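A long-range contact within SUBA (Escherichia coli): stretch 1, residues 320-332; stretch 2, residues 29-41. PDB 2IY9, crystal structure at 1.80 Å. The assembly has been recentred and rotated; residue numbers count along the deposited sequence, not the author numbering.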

# COMPACT_ATOMS: atom_id res chain seq x y z
N VAL A 320 9.14 -10.92 4.88
CA VAL A 320 9.65 -9.56 4.95
C VAL A 320 10.02 -9.09 3.55
O VAL A 320 10.71 -9.79 2.79
CB VAL A 320 10.86 -9.45 5.92
CG1 VAL A 320 11.54 -8.08 5.81
CG2 VAL A 320 10.41 -9.70 7.36
N LEU A 321 9.54 -7.89 3.21
CA LEU A 321 9.76 -7.28 1.91
C LEU A 321 11.23 -7.27 1.50
O LEU A 321 12.08 -6.75 2.22
CB LEU A 321 9.22 -5.84 1.92
CG LEU A 321 9.40 -5.04 0.63
CD1 LEU A 321 8.60 -5.67 -0.51
CD2 LEU A 321 9.05 -3.56 0.82
N ASN A 322 11.50 -7.87 0.34
CA ASN A 322 12.82 -7.81 -0.29
C ASN A 322 12.61 -7.29 -1.70
O ASN A 322 12.18 -8.04 -2.58
CB ASN A 322 13.49 -9.19 -0.33
CG ASN A 322 14.89 -9.15 -0.92
OD1 ASN A 322 15.26 -8.21 -1.64
ND2 ASN A 322 15.69 -10.17 -0.61
N ALA A 323 12.89 -6.00 -1.89
CA ALA A 323 12.66 -5.31 -3.17
C ALA A 323 13.63 -5.77 -4.24
O ALA A 323 13.25 -5.89 -5.40
CB ALA A 323 12.75 -3.81 -3.00
N GLU A 324 14.88 -6.02 -3.85
CA GLU A 324 15.91 -6.47 -4.78
C GLU A 324 15.46 -7.76 -5.47
O GLU A 324 15.46 -7.85 -6.70
CB GLU A 324 17.27 -6.66 -4.09
CG GLU A 324 18.31 -7.37 -4.98
CD GLU A 324 19.62 -7.63 -4.25
OE1 GLU A 324 19.81 -8.75 -3.74
OE2 GLU A 324 20.45 -6.70 -4.19
N LYS A 325 15.06 -8.74 -4.67
CA LYS A 325 14.60 -10.02 -5.18
C LYS A 325 13.26 -9.91 -5.94
O LYS A 325 13.13 -10.50 -7.01
CB LYS A 325 14.52 -11.04 -4.04
CG LYS A 325 14.32 -12.49 -4.48
CD LYS A 325 15.55 -13.08 -5.15
CE LYS A 325 15.41 -14.58 -5.36
NZ LYS A 325 14.07 -14.95 -5.92
N ALA A 326 12.29 -9.17 -5.39
CA ALA A 326 11.01 -8.97 -6.07
C ALA A 326 11.17 -8.36 -7.47
O ALA A 326 10.61 -8.86 -8.44
CB ALA A 326 10.07 -8.10 -5.22
N ILE A 327 11.94 -7.28 -7.54
CA ILE A 327 12.12 -6.54 -8.79
C ILE A 327 12.96 -7.36 -9.77
O ILE A 327 12.57 -7.54 -10.92
CB ILE A 327 12.67 -5.11 -8.55
CG1 ILE A 327 11.60 -4.24 -7.86
CG2 ILE A 327 13.16 -4.47 -9.88
CD1 ILE A 327 12.12 -2.97 -7.19
N SER A 328 14.08 -7.90 -9.28
CA SER A 328 14.94 -8.79 -10.07
C SER A 328 14.15 -9.95 -10.68
O SER A 328 14.20 -10.16 -11.89
CB SER A 328 16.10 -9.30 -9.23
OG SER A 328 17.04 -10.00 -10.05
N MET A 329 13.42 -10.69 -9.85
CA MET A 329 12.63 -11.84 -10.33
C MET A 329 11.58 -11.44 -11.37
O MET A 329 11.47 -12.06 -12.43
CB MET A 329 11.94 -12.56 -9.17
CG MET A 329 12.84 -13.48 -8.34
SD MET A 329 13.84 -14.67 -9.28
CE MET A 329 12.60 -15.72 -10.04
N PHE A 330 10.80 -10.42 -11.05
CA PHE A 330 9.71 -10.04 -11.94
C PHE A 330 10.24 -9.47 -13.25
O PHE A 330 9.75 -9.83 -14.32
CB PHE A 330 8.76 -9.05 -11.27
CG PHE A 330 7.48 -8.88 -12.00
CD1 PHE A 330 6.44 -9.79 -11.84
CD2 PHE A 330 7.31 -7.82 -12.90
CE1 PHE A 330 5.24 -9.64 -12.54
CE2 PHE A 330 6.12 -7.66 -13.60
CZ PHE A 330 5.08 -8.57 -13.42
N CYS A 331 11.23 -8.59 -13.15
CA CYS A 331 11.75 -7.91 -14.33
C CYS A 331 12.64 -8.80 -15.20
O CYS A 331 12.63 -8.64 -16.42
CB CYS A 331 12.47 -6.62 -13.94
SG CYS A 331 11.35 -5.34 -13.33
N LYS A 332 13.38 -9.73 -14.60
CA LYS A 332 14.24 -10.66 -15.36
C LYS A 332 13.43 -11.53 -16.30
O LYS A 332 13.12 -11.12 -17.42
CB LYS A 332 15.11 -11.54 -14.44
CG LYS A 332 14.36 -12.72 -13.76
CD LYS A 332 15.23 -13.53 -12.76
CE LYS A 332 15.96 -12.65 -11.74
NZ LYS A 332 16.21 -13.30 -10.41
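Stretch 2, residues 29-41: AIGLTETTMSLTD

One carbonyl of stretch 2, Ile30 O, just ahead of the turn at Gly31, receives the first two amides of the helix in stretch 1. Ala323 N donates to Ile30 O at 2.8 Å, and Glu324 N donates to the same Ile30 O at 3.3 Å. Both amides lie in the first turn of helix 323-331, where no earlier helical carbonyl is available to them. Asn322 caps that turn from within stretch 1: its OD1 accepts from Lys325 N at 3.1 Å.

Stretch 2 leaves its first helix at Gly31, in a Schellman motif with phi 80° and psi 29°. The glycine has no side chain, and the space is needed. An ideal CB here would lie 2.6 Å from Glu324 CB, a clash. Gly31 CA and Glu324 CA are 4.6 Å apart. Leu32 and Thr33 then lead into a second helix, with Thr33 at the N-cap and the helix starting at Glu34.

This second helix runs in much the same direction as helix 323-331. The axes cross at 28° and come within 9.4 Å.

The contacts advance in the same direction along both stretches. Ile30 CD1 rests 3.9 Å from Leu321 CD2 and 3.7 Å from Ala323 CB. Leu32 CD1 lies 3.9 Å from both Ala323 CB and Ile327 CD1. Thr36 points toward stretch 1, with its CG2 3.7 Å from Ile327 CD1. Its OG1 donates to Gly31 O at 2.9 Å, tying the helix back to the turn. A water also joins the two helices, donating to Thr36 OG1 and Glu324 O.

Further along, Leu39 CD1 meets Ser328 CA at 3.7 Å, and Leu39 CB lies 4.2 Å from Cys331 CB. Thr40 CG2 sits 4.0 Å from Ile327 CG2. The two stretches bury 559 Å² in all.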

# COMPACT_ATOMS: atom_id res chain seq x y z
N ALA A 29 17.97 -1.42 3.36
CA ALA A 29 17.38 -2.53 4.13
C ALA A 29 16.57 -3.49 3.25
O ALA A 29 16.59 -4.71 3.46
CB ALA A 29 16.53 -1.99 5.29
N ILE A 30 15.88 -2.94 2.25
CA ILE A 30 15.08 -3.77 1.35
C ILE A 30 15.73 -4.06 -0.01
O ILE A 30 15.13 -4.74 -0.86
CB ILE A 30 13.64 -3.21 1.16
CG1 ILE A 30 13.64 -1.97 0.27
CG2 ILE A 30 13.02 -2.94 2.51
CD1 ILE A 30 12.26 -1.51 -0.17
N GLY A 31 16.95 -3.57 -0.22
CA GLY A 31 17.69 -3.85 -1.45
C GLY A 31 17.25 -2.99 -2.63
O GLY A 31 17.35 -3.41 -3.79
N LEU A 32 16.78 -1.79 -2.33
CA LEU A 32 16.35 -0.85 -3.36
C LEU A 32 17.57 -0.03 -3.77
O LEU A 32 17.65 1.17 -3.49
CB LEU A 32 15.20 0.04 -2.85
CG LEU A 32 14.22 0.70 -3.82
CD1 LEU A 32 13.36 -0.32 -4.54
CD2 LEU A 32 13.33 1.69 -3.06
N THR A 33 18.50 -0.72 -4.42
CA THR A 33 19.78 -0.17 -4.85
C THR A 33 19.69 0.35 -6.28
O THR A 33 18.71 0.11 -6.98
CB THR A 33 20.88 -1.26 -4.81
OG1 THR A 33 20.56 -2.31 -5.74
CG2 THR A 33 21.04 -1.84 -3.40
N GLU A 34 20.75 1.02 -6.70
CA GLU A 34 20.85 1.56 -8.06
C GLU A 34 20.66 0.46 -9.10
O GLU A 34 19.90 0.64 -10.05
CB GLU A 34 22.21 2.25 -8.27
CG GLU A 34 22.58 3.25 -7.17
CD GLU A 34 22.96 2.58 -5.84
OE1 GLU A 34 23.86 1.70 -5.85
OE2 GLU A 34 22.37 2.93 -4.80
N THR A 35 21.33 -0.68 -8.92
CA THR A 35 21.26 -1.77 -9.91
C THR A 35 19.87 -2.42 -9.96
O THR A 35 19.44 -2.88 -11.01
CB THR A 35 22.34 -2.87 -9.71
OG1 THR A 35 22.03 -3.67 -8.56
CG2 THR A 35 23.72 -2.26 -9.53
N THR A 36 19.19 -2.45 -8.81
CA THR A 36 17.81 -2.92 -8.72
C THR A 36 16.92 -2.03 -9.58
O THR A 36 16.14 -2.52 -10.40
CB THR A 36 17.32 -2.92 -7.24
OG1 THR A 36 18.05 -3.90 -6.51
CG2 THR A 36 15.83 -3.23 -7.13
N MET A 37 17.07 -0.72 -9.39
CA MET A 37 16.24 0.26 -10.09
C MET A 37 16.52 0.32 -11.59
O MET A 37 15.62 0.65 -12.38
CB MET A 37 16.39 1.65 -9.45
CG MET A 37 15.96 1.67 -7.99
SD MET A 37 14.48 0.67 -7.68
CE MET A 37 13.22 1.69 -8.45
N SER A 38 17.75 -0.02 -11.98
CA SER A 38 18.14 -0.08 -13.38
C SER A 38 17.35 -1.13 -14.17
O SER A 38 17.20 -1.00 -15.38
CB SER A 38 19.64 -0.37 -13.49
OG SER A 38 19.92 -1.73 -13.21
N LEU A 39 16.83 -2.14 -13.47
CA LEU A 39 16.04 -3.22 -14.07
C LEU A 39 14.60 -2.83 -14.45
O LEU A 39 13.93 -3.57 -15.17
CB LEU A 39 15.99 -4.44 -13.13
CG LEU A 39 17.31 -4.99 -12.57
CD1 LEU A 39 17.04 -6.20 -11.70
CD2 LEU A 39 18.28 -5.33 -13.70
N THR A 40 14.13 -1.69 -13.94
CA THR A 40 12.77 -1.21 -14.22
C THR A 40 12.70 -0.46 -15.56
O THR A 40 13.72 0.05 -16.05
CB THR A 40 12.22 -0.32 -13.08
OG1 THR A 40 12.97 0.90 -13.00
CG2 THR A 40 12.29 -1.03 -11.73
N ASP A 41 11.50 -0.38 -16.12
CA ASP A 41 11.26 0.25 -17.42
C ASP A 41 10.56 1.60 -17.20
O ASP A 41 9.34 1.65 -17.05
CB ASP A 41 10.43 -0.69 -18.31
CG ASP A 41 10.00 -0.06 -19.64
OD1 ASP A 41 9.91 -0.79 -20.65
OD2 ASP A 41 9.72 1.16 -19.68
O HOH W 1 14.22 -6.60 4.08
O HOH W 2 17.11 -6.25 -7.95